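Local coordinates for long form salivary protein D7L (Phlebotomus duboscqi, PDB 6MT7) that binds and sequesters cysteinyl leukotrienes and a thromboxane A2 analogue and inhibits platelet aggregation, helping the female sand fly to feed on blood, at residues W2-R6 with H52-Y56; R6-Q10 with S123-F127; Q71-V77 with D111-Y117. All blocks are in the same frame, centred on the assembly; numbering follows the deposited sequence.

Contact 1: residues W2-R6 with H52-Y56; sequences WRYPR and HLGLY
Trp2 and Arg6 face Gly54 and Leu53 across two irregular pieces of backbone, their CA atoms 6.8 Å (Trp2 to Gly54) and 7.2 Å (Arg6 to Leu53) apart. The N-terminal arm of this odorant-binding-type helical fold here runs past a Schellman motif, the turn that ends helix 40-52, in which Gly54 carries the positive phi of 83°. Trp2 brings the six-membered part of its indole against that turn: CE3 lies 3.4 Å from Gly54 CA, and the carbonyl O of His52 sits in the plane of the ring, at the edge made by CZ3 and CH2. The indole thus closes on the bare CA of the glycine. Its CE3 edge also comes up against one face of the Arg6 guanidinium, with Trp2 CE3 3.4 Å above the centre of the group. Bends at chi2 and chi3 (-58° and -65°) fold the arginine back to this place, and NH1 donates to Arg3 O at 2.7 Å, within the guanidinium plane. NH2 donates to a water that in turn donates to His52 O, bridging the arm to the end of the helix. Leu53 belongs to the pocket holding the Triton fragment, so the arm packs directly behind a pocket residue, whose side chain points away from it. Tyr4 passes alongside Leu55, with CE1 4.0 Å from Leu55 CD2, and its hydroxyl donates to a lone pair of Gly54 O, in the carbonyl plane, over 2.6 Å.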
loop_
_atom_site.group_PDB
_atom_site.type_symbol
_atom_site.label_atom_id
_atom_site.label_comp_id
_atom_site.label_asym_id
_atom_site.label_seq_id
_atom_site.Cartn_x
_atom_site.Cartn_y
_atom_site.Cartn_z
ATOM N N TRP A 2 1.236 -7.826 -8.527
ATOM C CA TRP A 2 1.487 -6.406 -8.386
ATOM C C TRP A 2 2.074 -5.820 -9.660
ATOM O O TRP A 2 2.842 -6.476 -10.371
ATOM C CB TRP A 2 2.401 -6.163 -7.190
ATOM C CG TRP A 2 1.619 -6.277 -5.928
ATOM C CD1 TRP A 2 0.821 -7.326 -5.547
ATOM C CD2 TRP A 2 1.507 -5.295 -4.897
ATOM N NE1 TRP A 2 0.240 -7.061 -4.332
ATOM C CE2 TRP A 2 0.646 -5.822 -3.909
ATOM C CE3 TRP A 2 2.059 -4.029 -4.703
ATOM C CZ2 TRP A 2 0.327 -5.121 -2.749
ATOM C CZ3 TRP A 2 1.740 -3.339 -3.553
ATOM C CH2 TRP A 2 0.889 -3.887 -2.588
ATOM N N ARG A 3 1.682 -4.586 -9.955
ATOM C CA ARG A 3 2.138 -3.864 -11.130
ATOM C C ARG A 3 3.124 -2.767 -10.747
ATOM O O ARG A 3 3.028 -2.156 -9.680
ATOM C CB ARG A 3 0.954 -3.270 -11.888
ATOM C CG ARG A 3 0.062 -4.355 -12.453
ATOM C CD ARG A 3 -1.146 -3.798 -13.156
ATOM N NE ARG A 3 -2.090 -4.857 -13.497
ATOM C CZ ARG A 3 -3.293 -4.635 -14.011
ATOM N NH1 ARG A 3 -3.689 -3.390 -14.241
ATOM N NH2 ARG A 3 -4.096 -5.654 -14.287
ATOM N N TYR A 4 4.085 -2.542 -11.631
ATOM C CA TYR A 4 5.164 -1.592 -11.425
ATOM C C TYR A 4 5.293 -0.734 -12.676
ATOM O O TYR A 4 5.032 -1.208 -13.786
ATOM C CB TYR A 4 6.490 -2.316 -11.121
ATOM C CG TYR A 4 6.389 -3.259 -9.930
ATOM C CD1 TYR A 4 6.557 -2.785 -8.626
ATOM C CD2 TYR A 4 6.093 -4.608 -10.104
ATOM C CE1 TYR A 4 6.451 -3.631 -7.540
ATOM C CE2 TYR A 4 5.983 -5.464 -9.023
ATOM C CZ TYR A 4 6.163 -4.971 -7.741
ATOM O OH TYR A 4 6.050 -5.821 -6.665
ATOM N N PRO A 5 5.632 0.548 -12.524
ATOM C CA PRO A 5 5.891 1.236 -11.250
ATOM C C PRO A 5 4.622 1.501 -10.445
ATOM O O PRO A 5 3.510 1.285 -10.932
ATOM C CB PRO A 5 6.522 2.556 -11.691
ATOM C CG PRO A 5 5.890 2.825 -13.038
ATOM C CD PRO A 5 5.745 1.457 -13.678
ATOM N N ARG A 6 4.810 1.968 -9.217
ATOM C CA ARG A 6 3.693 2.315 -8.347
ATOM C C ARG A 6 3.232 3.733 -8.642
ATOM O O ARG A 6 4.049 4.633 -8.854
ATOM C CB ARG A 6 4.111 2.189 -6.881
ATOM C CG ARG A 6 4.785 0.864 -6.533
ATOM C CD ARG A 6 3.908 -0.347 -6.843
ATOM N NE ARG A 6 2.698 -0.374 -6.015
ATOM C CZ ARG A 6 1.592 -1.037 -6.343
ATOM N NH1 ARG A 6 1.532 -1.717 -7.489
ATOM N NH2 ARG A 6 0.538 -1.026 -5.522
ATOM N N HIS A 52 4.123 -2.603 1.795
ATOM C CA HIS A 52 2.867 -2.149 1.214
ATOM C C HIS A 52 3.051 -1.441 -0.122
ATOM O O HIS A 52 2.067 -1.268 -0.857
ATOM C CB HIS A 52 2.130 -1.254 2.216
ATOM C CG HIS A 52 1.459 -2.031 3.306
ATOM N ND1 HIS A 52 2.166 -2.739 4.252
ATOM C CD2 HIS A 52 0.146 -2.253 3.570
ATOM C CE1 HIS A 52 1.322 -3.351 5.064
ATOM N NE2 HIS A 52 0.090 -3.065 4.675
ATOM N N LEU A 53 4.283 -1.034 -0.454
ATOM C CA LEU A 53 4.601 -0.561 -1.795
ATOM C C LEU A 53 4.800 -1.696 -2.790
ATOM O O LEU A 53 4.925 -1.425 -3.991
ATOM C CB LEU A 53 5.870 0.293 -1.773
ATOM C CG LEU A 53 5.759 1.687 -1.145
ATOM C CD1 LEU A 53 7.137 2.289 -0.925
ATOM C CD2 LEU A 53 4.910 2.595 -2.026
ATOM N N GLY A 54 4.857 -2.942 -2.329
ATOM C CA GLY A 54 5.170 -4.048 -3.214
ATOM C C GLY A 54 6.643 -4.255 -3.452
ATOM O O GLY A 54 7.021 -4.913 -4.433
ATOM N N LEU A 55 7.495 -3.746 -2.562
ATOM C CA LEU A 55 8.934 -3.737 -2.797
ATOM C C LEU A 55 9.701 -4.616 -1.815
ATOM O O LEU A 55 10.933 -4.547 -1.768
ATOM C CB LEU A 55 9.443 -2.297 -2.751
ATOM C CG LEU A 55 8.812 -1.447 -3.852
ATOM C CD1 LEU A 55 9.237 0.004 -3.687
ATOM C CD2 LEU A 55 9.227 -1.992 -5.234
ATOM N N TYR A 56 9.009 -5.451 -1.041
ATOM C CA TYR A 56 9.662 -6.386 -0.132
ATOM C C TYR A 56 9.234 -7.794 -0.504
ATOM O O TYR A 56 8.038 -8.107 -0.505
ATOM C CB TYR A 56 9.323 -6.082 1.329
ATOM C CG TYR A 56 9.988 -7.021 2.317
ATOM C CD1 TYR A 56 11.372 -7.040 2.474
ATOM C CD2 TYR A 56 9.230 -7.878 3.104
ATOM C CE1 TYR A 56 11.987 -7.903 3.383
ATOM C CE2 TYR A 56 9.839 -8.739 4.028
ATOM C CZ TYR A 56 11.210 -8.742 4.159
ATOM O OH TYR A 56 11.803 -9.589 5.074
HETATM O O HOH W 1 1.209 0.281 -2.986
#

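Contact 2: residues R6-Q10 with S123-F127; sequences RNADQ and SDEWF
Asn7, Ala8 and Asp9 lie against the indole of Trp126 in succession, and the ring reads almost like a plate beneath the first turn of helix 8-21. Ala8 N stands 3.8 Å above the plane over the centre of the indole, while Asp9 N is on the same face but nearer the rim. Ala8 CB rests against the root of the ring, 3.6 Å from Trp126 CG. Trp126 reaches this position because its CG is swung away from the backbone N (chi1 -172°), extending the indole from helix 120-128 toward residues 7-9. Asn7 meets the far end of the ring, its CB 3.3 Å from Trp126 CZ2 and its amide plane inclined at 37° to the indole.

That asparagine is also the N-cap of helix 8-21, and with Gln10 it forms a capping box: Gln10 N donates to Asn7 OD1 at 2.8 Å, and Asn7 N donates to Gln10 OE1 along a nearly straight bond of 168°. The tryptophan thus packs on a helix start whose cap is tied in both directions. Phe127 comes in beside it, with Trp126 CE3 over the centre of its ring. The Asp9 carboxylate is turned at nearly a right angle to the Phe127 ring, and Asp9 CB lies 3.8 Å from Phe127 CZ. The carboxylate oxygens look elsewhere for polar partners, OD2 forming a salt bridge with Arg166 and OD1 a hydrogen bond with Tyr231. At one side a water lies between Ala8 O and Ser123 OG, 2.9 Å from the latter.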
loop_
_atom_site.group_PDB
_atom_site.type_symbol
_atom_site.label_atom_id
_atom_site.label_comp_id
_atom_site.label_asym_id
_atom_site.label_seq_id
_atom_site.Cartn_x
_atom_site.Cartn_y
_atom_site.Cartn_z
ATOM N N ARG A 6 4.810 1.968 -9.217
ATOM C CA ARG A 6 3.693 2.315 -8.347
ATOM C C ARG A 6 3.232 3.733 -8.642
ATOM O O ARG A 6 4.049 4.633 -8.854
ATOM C CB ARG A 6 4.111 2.189 -6.881
ATOM C CG ARG A 6 4.785 0.864 -6.533
ATOM C CD ARG A 6 3.908 -0.347 -6.843
ATOM N NE ARG A 6 2.698 -0.374 -6.015
ATOM C CZ ARG A 6 1.592 -1.037 -6.343
ATOM N NH1 ARG A 6 1.532 -1.717 -7.489
ATOM N NH2 ARG A 6 0.538 -1.026 -5.522
ATOM N N ASN A 7 1.912 3.936 -8.671
ATOM C CA ASN A 7 1.399 5.254 -9.000
ATOM C C ASN A 7 1.193 6.059 -7.715
ATOM O O ASN A 7 1.431 5.574 -6.609
ATOM C CB ASN A 7 0.133 5.135 -9.873
ATOM C CG ASN A 7 -1.065 4.562 -9.132
ATOM O OD1 ASN A 7 -1.270 4.827 -7.952
ATOM N ND2 ASN A 7 -1.880 3.781 -9.842
ATOM N N ALA A 8 0.750 7.314 -7.854
ATOM C CA ALA A 8 0.694 8.203 -6.692
ATOM C C ALA A 8 -0.399 7.808 -5.704
ATOM O O ALA A 8 -0.310 8.141 -4.514
ATOM C CB ALA A 8 0.485 9.650 -7.142
ATOM N N ASP A 9 -1.462 7.162 -6.178
ATOM C CA ASP A 9 -2.466 6.636 -5.258
ATOM C C ASP A 9 -1.923 5.429 -4.508
ATOM O O ASP A 9 -2.185 5.251 -3.308
ATOM C CB ASP A 9 -3.730 6.260 -6.035
ATOM C CG ASP A 9 -4.781 5.582 -5.161
ATOM O OD1 ASP A 9 -5.347 6.274 -4.297
ATOM O OD2 ASP A 9 -5.035 4.370 -5.345
ATOM N N GLN A 10 -1.166 4.587 -5.206
ATOM C CA GLN A 10 -0.646 3.373 -4.589
ATOM C C GLN A 10 0.440 3.690 -3.571
ATOM O O GLN A 10 0.561 3.000 -2.552
ATOM C CB GLN A 10 -0.117 2.438 -5.674
ATOM C CG GLN A 10 -1.232 1.849 -6.541
ATOM C CD GLN A 10 -0.708 1.193 -7.803
ATOM O OE1 GLN A 10 0.342 1.576 -8.341
ATOM N NE2 GLN A 10 -1.434 0.192 -8.282
ATOM N N SER A 123 2.292 14.759 -6.633
ATOM C CA SER A 123 1.116 13.933 -6.370
ATOM C C SER A 123 -0.143 14.574 -6.951
ATOM O O SER A 123 -0.915 13.924 -7.663
ATOM C CB SER A 123 0.963 13.723 -4.865
ATOM O OG SER A 123 -0.193 12.954 -4.578
ATOM N N ASP A 124 -0.368 15.853 -6.643
ATOM C CA ASP A 124 -1.529 16.565 -7.178
ATOM C C ASP A 124 -1.590 16.465 -8.695
ATOM O O ASP A 124 -2.664 16.245 -9.267
ATOM C CB ASP A 124 -1.486 18.035 -6.762
ATOM C CG ASP A 124 -1.743 18.244 -5.282
ATOM O OD1 ASP A 124 -1.920 17.257 -4.535
ATOM O OD2 ASP A 124 -1.765 19.419 -4.864
ATOM N N GLU A 125 -0.446 16.637 -9.363
ATOM C CA GLU A 125 -0.423 16.545 -10.818
ATOM C C GLU A 125 -0.817 15.154 -11.285
ATOM O O GLU A 125 -1.619 15.015 -12.213
ATOM C CB GLU A 125 0.957 16.926 -11.359
ATOM C CG GLU A 125 1.282 18.402 -11.167
ATOM C CD GLU A 125 2.656 18.784 -11.678
ATOM O OE1 GLU A 125 3.459 17.872 -11.984
ATOM O OE2 GLU A 125 2.940 20.003 -11.749
ATOM N N TRP A 126 -0.283 14.112 -10.644
ATOM C CA TRP A 126 -0.673 12.757 -11.017
ATOM C C TRP A 126 -2.186 12.576 -10.906
ATOM O O TRP A 126 -2.822 12.021 -11.808
ATOM C CB TRP A 126 0.055 11.717 -10.146
ATOM C CG TRP A 126 -0.200 10.332 -10.648
ATOM C CD1 TRP A 126 0.556 9.630 -11.551
ATOM C CD2 TRP A 126 -1.331 9.500 -10.345
ATOM N NE1 TRP A 126 -0.025 8.410 -11.809
ATOM C CE2 TRP A 126 -1.189 8.312 -11.089
ATOM C CE3 TRP A 126 -2.454 9.652 -9.523
ATOM C CZ2 TRP A 126 -2.120 7.267 -11.022
ATOM C CZ3 TRP A 126 -3.379 8.609 -9.457
ATOM C CH2 TRP A 126 -3.200 7.437 -10.196
ATOM N N PHE A 127 -2.783 13.028 -9.794
ATOM C CA PHE A 127 -4.215 12.796 -9.582
ATOM C C PHE A 127 -5.066 13.584 -10.568
ATOM O O PHE A 127 -6.074 13.069 -11.078
ATOM C CB PHE A 127 -4.617 13.156 -8.153
ATOM C CG PHE A 127 -4.415 12.034 -7.175
ATOM C CD1 PHE A 127 -5.362 11.028 -7.048
ATOM C CD2 PHE A 127 -3.272 11.973 -6.407
ATOM C CE1 PHE A 127 -5.170 9.982 -6.162
ATOM C CE2 PHE A 127 -3.080 10.934 -5.517
ATOM C CZ PHE A 127 -4.034 9.946 -5.391
HETATM O O HOH W 2 0.774 10.387 -3.621
#

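Contact 3: residues Q71-V77 with D111-Y117. With TRT (fragment of triton X-100), chain C.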
loop_
_atom_site.group_PDB
_atom_site.type_symbol
_atom_site.label_atom_id
_atom_site.label_comp_id
_atom_site.label_asym_id
_atom_site.label_seq_id
_atom_site.Cartn_x
_atom_site.Cartn_y
_atom_site.Cartn_z
ATOM N N GLN A 71 11.280 2.042 -10.472
ATOM C CA GLN A 71 10.570 3.244 -10.056
ATOM C C GLN A 71 11.361 4.489 -10.433
ATOM O O GLN A 71 10.807 5.446 -10.982
ATOM C CB GLN A 71 10.292 3.226 -8.551
ATOM C CG GLN A 71 9.340 4.348 -8.113
ATOM C CD GLN A 71 7.882 3.987 -8.384
ATOM O OE1 GLN A 71 7.552 2.820 -8.574
ATOM N NE2 GLN A 71 7.013 4.980 -8.399
ATOM N N PHE A 72 12.664 4.494 -10.144
ATOM C CA PHE A 72 13.482 5.647 -10.498
ATOM C C PHE A 72 13.495 5.857 -12.004
ATOM O O PHE A 72 13.277 6.971 -12.494
ATOM C CB PHE A 72 14.905 5.460 -9.978
ATOM C CG PHE A 72 15.064 5.771 -8.526
ATOM C CD1 PHE A 72 15.434 7.041 -8.116
ATOM C CD2 PHE A 72 14.870 4.792 -7.574
ATOM C CE1 PHE A 72 15.602 7.325 -6.770
ATOM C CE2 PHE A 72 15.024 5.076 -6.227
ATOM C CZ PHE A 72 15.391 6.340 -5.829
ATOM N N ASN A 73 13.737 4.788 -12.762
ATOM C CA ASN A 73 13.820 4.931 -14.212
ATOM C C ASN A 73 12.511 5.439 -14.799
ATOM O O ASN A 73 12.512 6.310 -15.679
ATOM C CB ASN A 73 14.212 3.598 -14.852
ATOM C CG ASN A 73 15.666 3.242 -14.604
ATOM O OD1 ASN A 73 16.513 4.119 -14.434
ATOM N ND2 ASN A 73 15.961 1.950 -14.583
ATOM N N SER A 74 11.380 4.916 -14.322
ATOM C CA SER A 74 10.101 5.305 -14.903
ATOM C C SER A 74 9.757 6.757 -14.586
ATOM O O SER A 74 9.043 7.408 -15.358
ATOM C CB SER A 74 8.997 4.375 -14.408
ATOM O OG SER A 74 8.747 4.606 -13.030
ATOM N N ARG A 75 10.264 7.282 -13.477
ATOM C CA ARG A 75 10.037 8.659 -13.067
ATOM C C ARG A 75 11.135 9.611 -13.536
ATOM O O ARG A 75 11.122 10.785 -13.151
ATOM C CB ARG A 75 9.916 8.731 -11.542
ATOM C CG ARG A 75 8.802 7.852 -10.971
ATOM C CD ARG A 75 7.458 8.543 -11.016
ATOM N NE ARG A 75 7.499 9.797 -10.281
ATOM C CZ ARG A 75 7.295 10.994 -10.822
ATOM N NH1 ARG A 75 7.018 11.115 -12.116
ATOM N NH2 ARG A 75 7.371 12.077 -10.062
ATOM N N SER A 76 12.085 9.128 -14.345
ATOM C CA SER A 76 13.209 9.931 -14.841
ATOM C C SER A 76 14.029 10.540 -13.704
ATOM O O SER A 76 14.422 11.708 -13.762
ATOM C CB SER A 76 12.740 11.024 -15.809
ATOM O OG SER A 76 11.928 10.499 -16.851
ATOM N N VAL A 77 14.292 9.748 -12.665
ATOM C CA VAL A 77 15.178 10.123 -11.567
ATOM C C VAL A 77 16.419 9.247 -11.642
ATOM O O VAL A 77 16.315 8.022 -11.793
ATOM C CB VAL A 77 14.498 9.970 -10.193
ATOM C CG1 VAL A 77 15.412 10.493 -9.092
ATOM C CG2 VAL A 77 13.154 10.690 -10.159
ATOM N N ASP A 111 15.122 12.958 -4.039
ATOM C CA ASP A 111 14.934 12.090 -5.204
ATOM C C ASP A 111 13.950 10.967 -4.906
ATOM O O ASP A 111 13.179 10.558 -5.781
ATOM C CB ASP A 111 16.263 11.483 -5.650
ATOM C CG ASP A 111 17.101 12.432 -6.486
ATOM O OD1 ASP A 111 16.578 13.453 -6.982
ATOM O OD2 ASP A 111 18.298 12.145 -6.646
ATOM N N LEU A 112 13.982 10.432 -3.686
ATOM C CA LEU A 112 13.011 9.409 -3.314
ATOM C C LEU A 112 11.603 9.984 -3.255
ATOM O O LEU A 112 10.647 9.340 -3.697
ATOM C CB LEU A 112 13.396 8.784 -1.974
ATOM C CG LEU A 112 14.548 7.777 -2.078
ATOM C CD1 LEU A 112 15.057 7.441 -0.678
ATOM C CD2 LEU A 112 14.076 6.524 -2.798
ATOM N N ARG A 113 11.453 11.197 -2.712
ATOM C CA ARG A 113 10.138 11.828 -2.722
ATOM C C ARG A 113 9.655 12.057 -4.151
ATOM O O ARG A 113 8.470 11.856 -4.456
ATOM C CB ARG A 113 10.178 13.136 -1.926
ATOM C CG ARG A 113 10.426 12.887 -0.441
ATOM C CD ARG A 113 10.420 14.182 0.368
ATOM N NE ARG A 113 9.124 14.844 0.285
ATOM C CZ ARG A 113 8.854 16.015 0.841
ATOM N NH1 ARG A 113 9.798 16.644 1.521
ATOM N NH2 ARG A 113 7.644 16.549 0.721
ATOM N N THR A 114 10.564 12.437 -5.054
ATOM C CA THR A 114 10.174 12.586 -6.455
ATOM C C THR A 114 9.707 11.253 -7.036
ATOM O O THR A 114 8.650 11.169 -7.670
ATOM C CB THR A 114 11.339 13.135 -7.284
ATOM O OG1 THR A 114 11.742 14.425 -6.789
ATOM C CG2 THR A 114 10.926 13.259 -8.756
ATOM N N ALA A 115 10.497 10.199 -6.838
ATOM C CA ALA A 115 10.184 8.913 -7.453
ATOM C C ALA A 115 8.905 8.300 -6.898
ATOM O O ALA A 115 8.185 7.606 -7.628
ATOM C CB ALA A 115 11.354 7.954 -7.269
ATOM N N PHE A 116 8.581 8.566 -5.632
ATOM C CA PHE A 116 7.436 7.937 -4.992
ATOM C C PHE A 116 6.313 8.923 -4.709
ATOM O O PHE A 116 5.481 8.665 -3.832
ATOM C CB PHE A 116 7.879 7.218 -3.717
ATOM C CG PHE A 116 8.663 5.967 -4.000
ATOM C CD1 PHE A 116 8.015 4.752 -4.183
ATOM C CD2 PHE A 116 10.039 6.025 -4.166
ATOM C CE1 PHE A 116 8.734 3.605 -4.482
ATOM C CE2 PHE A 116 10.761 4.883 -4.463
ATOM C CZ PHE A 116 10.110 3.676 -4.618
ATOM N N TYR A 117 6.274 10.034 -5.449
ATOM C CA TYR A 117 5.176 11.007 -5.390
ATOM C C TYR A 117 4.979 11.553 -3.980
ATOM O O TYR A 117 3.851 11.802 -3.551
ATOM C CB TYR A 117 3.868 10.402 -5.910
ATOM C CG TYR A 117 3.943 9.913 -7.344
ATOM C CD1 TYR A 117 3.859 10.804 -8.405
ATOM C CD2 TYR A 117 4.095 8.568 -7.630
ATOM C CE1 TYR A 117 3.925 10.360 -9.713
ATOM C CE2 TYR A 117 4.162 8.114 -8.930
ATOM C CZ TYR A 117 4.067 9.013 -9.967
ATOM O OH TYR A 117 4.139 8.551 -11.263
HETATM C C25 TRT C . -1.427 13.604 6.472
HETATM O O24 TRT C . -0.703 12.984 5.414
HETATM C C23 TRT C . 0.657 12.701 5.743
HETATM C C22 TRT C . 1.180 11.726 4.696
HETATM O O21 TRT C . 2.589 11.519 4.798
HETATM C C20 TRT C . 2.991 10.659 3.737
HETATM C C19 TRT C . 4.505 10.564 3.707
HETATM O O18 TRT C . 4.924 9.529 4.593
HETATM C C17 TRT C . 5.988 9.995 5.398
HETATM C C16 TRT C . 7.299 9.383 4.950
HETATM O O15 TRT C . 7.451 8.060 5.475
HETATM C C12 TRT C . 8.341 7.193 4.866
HETATM C C13 TRT C . 9.429 7.686 4.154
HETATM C C14 TRT C . 10.329 6.810 3.536
HETATM C C11 TRT C . 8.151 5.820 4.956
HETATM C C10 TRT C . 9.047 4.948 4.345
HETATM C C9 TRT C . 10.136 5.429 3.630
HETATM C C6 TRT C . 11.073 4.455 2.977
HETATM C C8 TRT C . 12.303 4.378 3.875
HETATM C C7 TRT C . 10.436 3.070 2.952
HETATM C C5 TRT C . 11.515 4.968 1.588
HETATM C C1 TRT C . 10.587 4.977 0.352
HETATM C C2 TRT C . 9.151 5.423 0.601
HETATM C C4 TRT C . 11.195 5.946 -0.654
HETATM C C3 TRT C . 10.528 3.636 -0.368
#
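The Phe116 ring is sandwiched: Gln71 CG lies over one face in a CH-pi contact, 3.8 Å from the ring centroid, and C3 of the bound Triton fragment lies over the opposite face. A second flat pair is stacked nearby, the guanidinium of Arg75 on the ring of Tyr117 with planes 12° apart. Both belong to the packing of helix 65-74 against helix 109-115 in the odorant-binding-type fold, where each segment holds the C-terminal end of its helix. The carbonyls of Thr114 and Ala115, at the end of helix 109-115, accept from side chains of helix 65-74 and the residue after it. Gln71 bends at chi2 (81°), laying its amide nearly parallel to the Phe116 ring while NE2 donates to Ala115 O at 3.0 Å; its OE1 accepts from Arg6 N. Arg75 grips Thr114 O side-on, NE and NH2 both approaching from the same face of the carbonyl plane.

Ala115 CB sits over the centre of the Phe72 ring, and Phe72 CZ touches Leu112 CD2 at 3.3 Å. Leu112 is a pocket residue like Phe116, and its CD2 is 3.6 Å from TRT C4, so Phe72 stands directly behind the hydrophobic wall. Helix 65-74 ends in a Schellman motif with Ser76 at positive phi, after which the two branches of Val77 divide their contacts: CG1 lies against the Asp111 carboxylate, and CG2 packs 3.7 Å from Thr114 CG2.

Contacts 1 and 2 start from the same N-terminal piece and share Arg6; their centres are about 14 Å apart, and the centre of contact 3 lies about 13 Å from that of contact 1 and 12 Å from that of contact 2. Along the chain contact 1 closes at 52-56 before contact 3 opens at 71-77, while contact 2, joining 6-10 to 123-127, encloses contact 3. Gln71 of contact 3 meets the shared Arg6, and Tyr117 packs on Ala8, linking contact 3 to the start of helix 8-21. Helices 109-115 and 120-128 follow one another. Contacts 1 and 3 hold pocket residues (Leu53; Leu112 and Phe116), while contact 2 lies further from the bound Triton fragment.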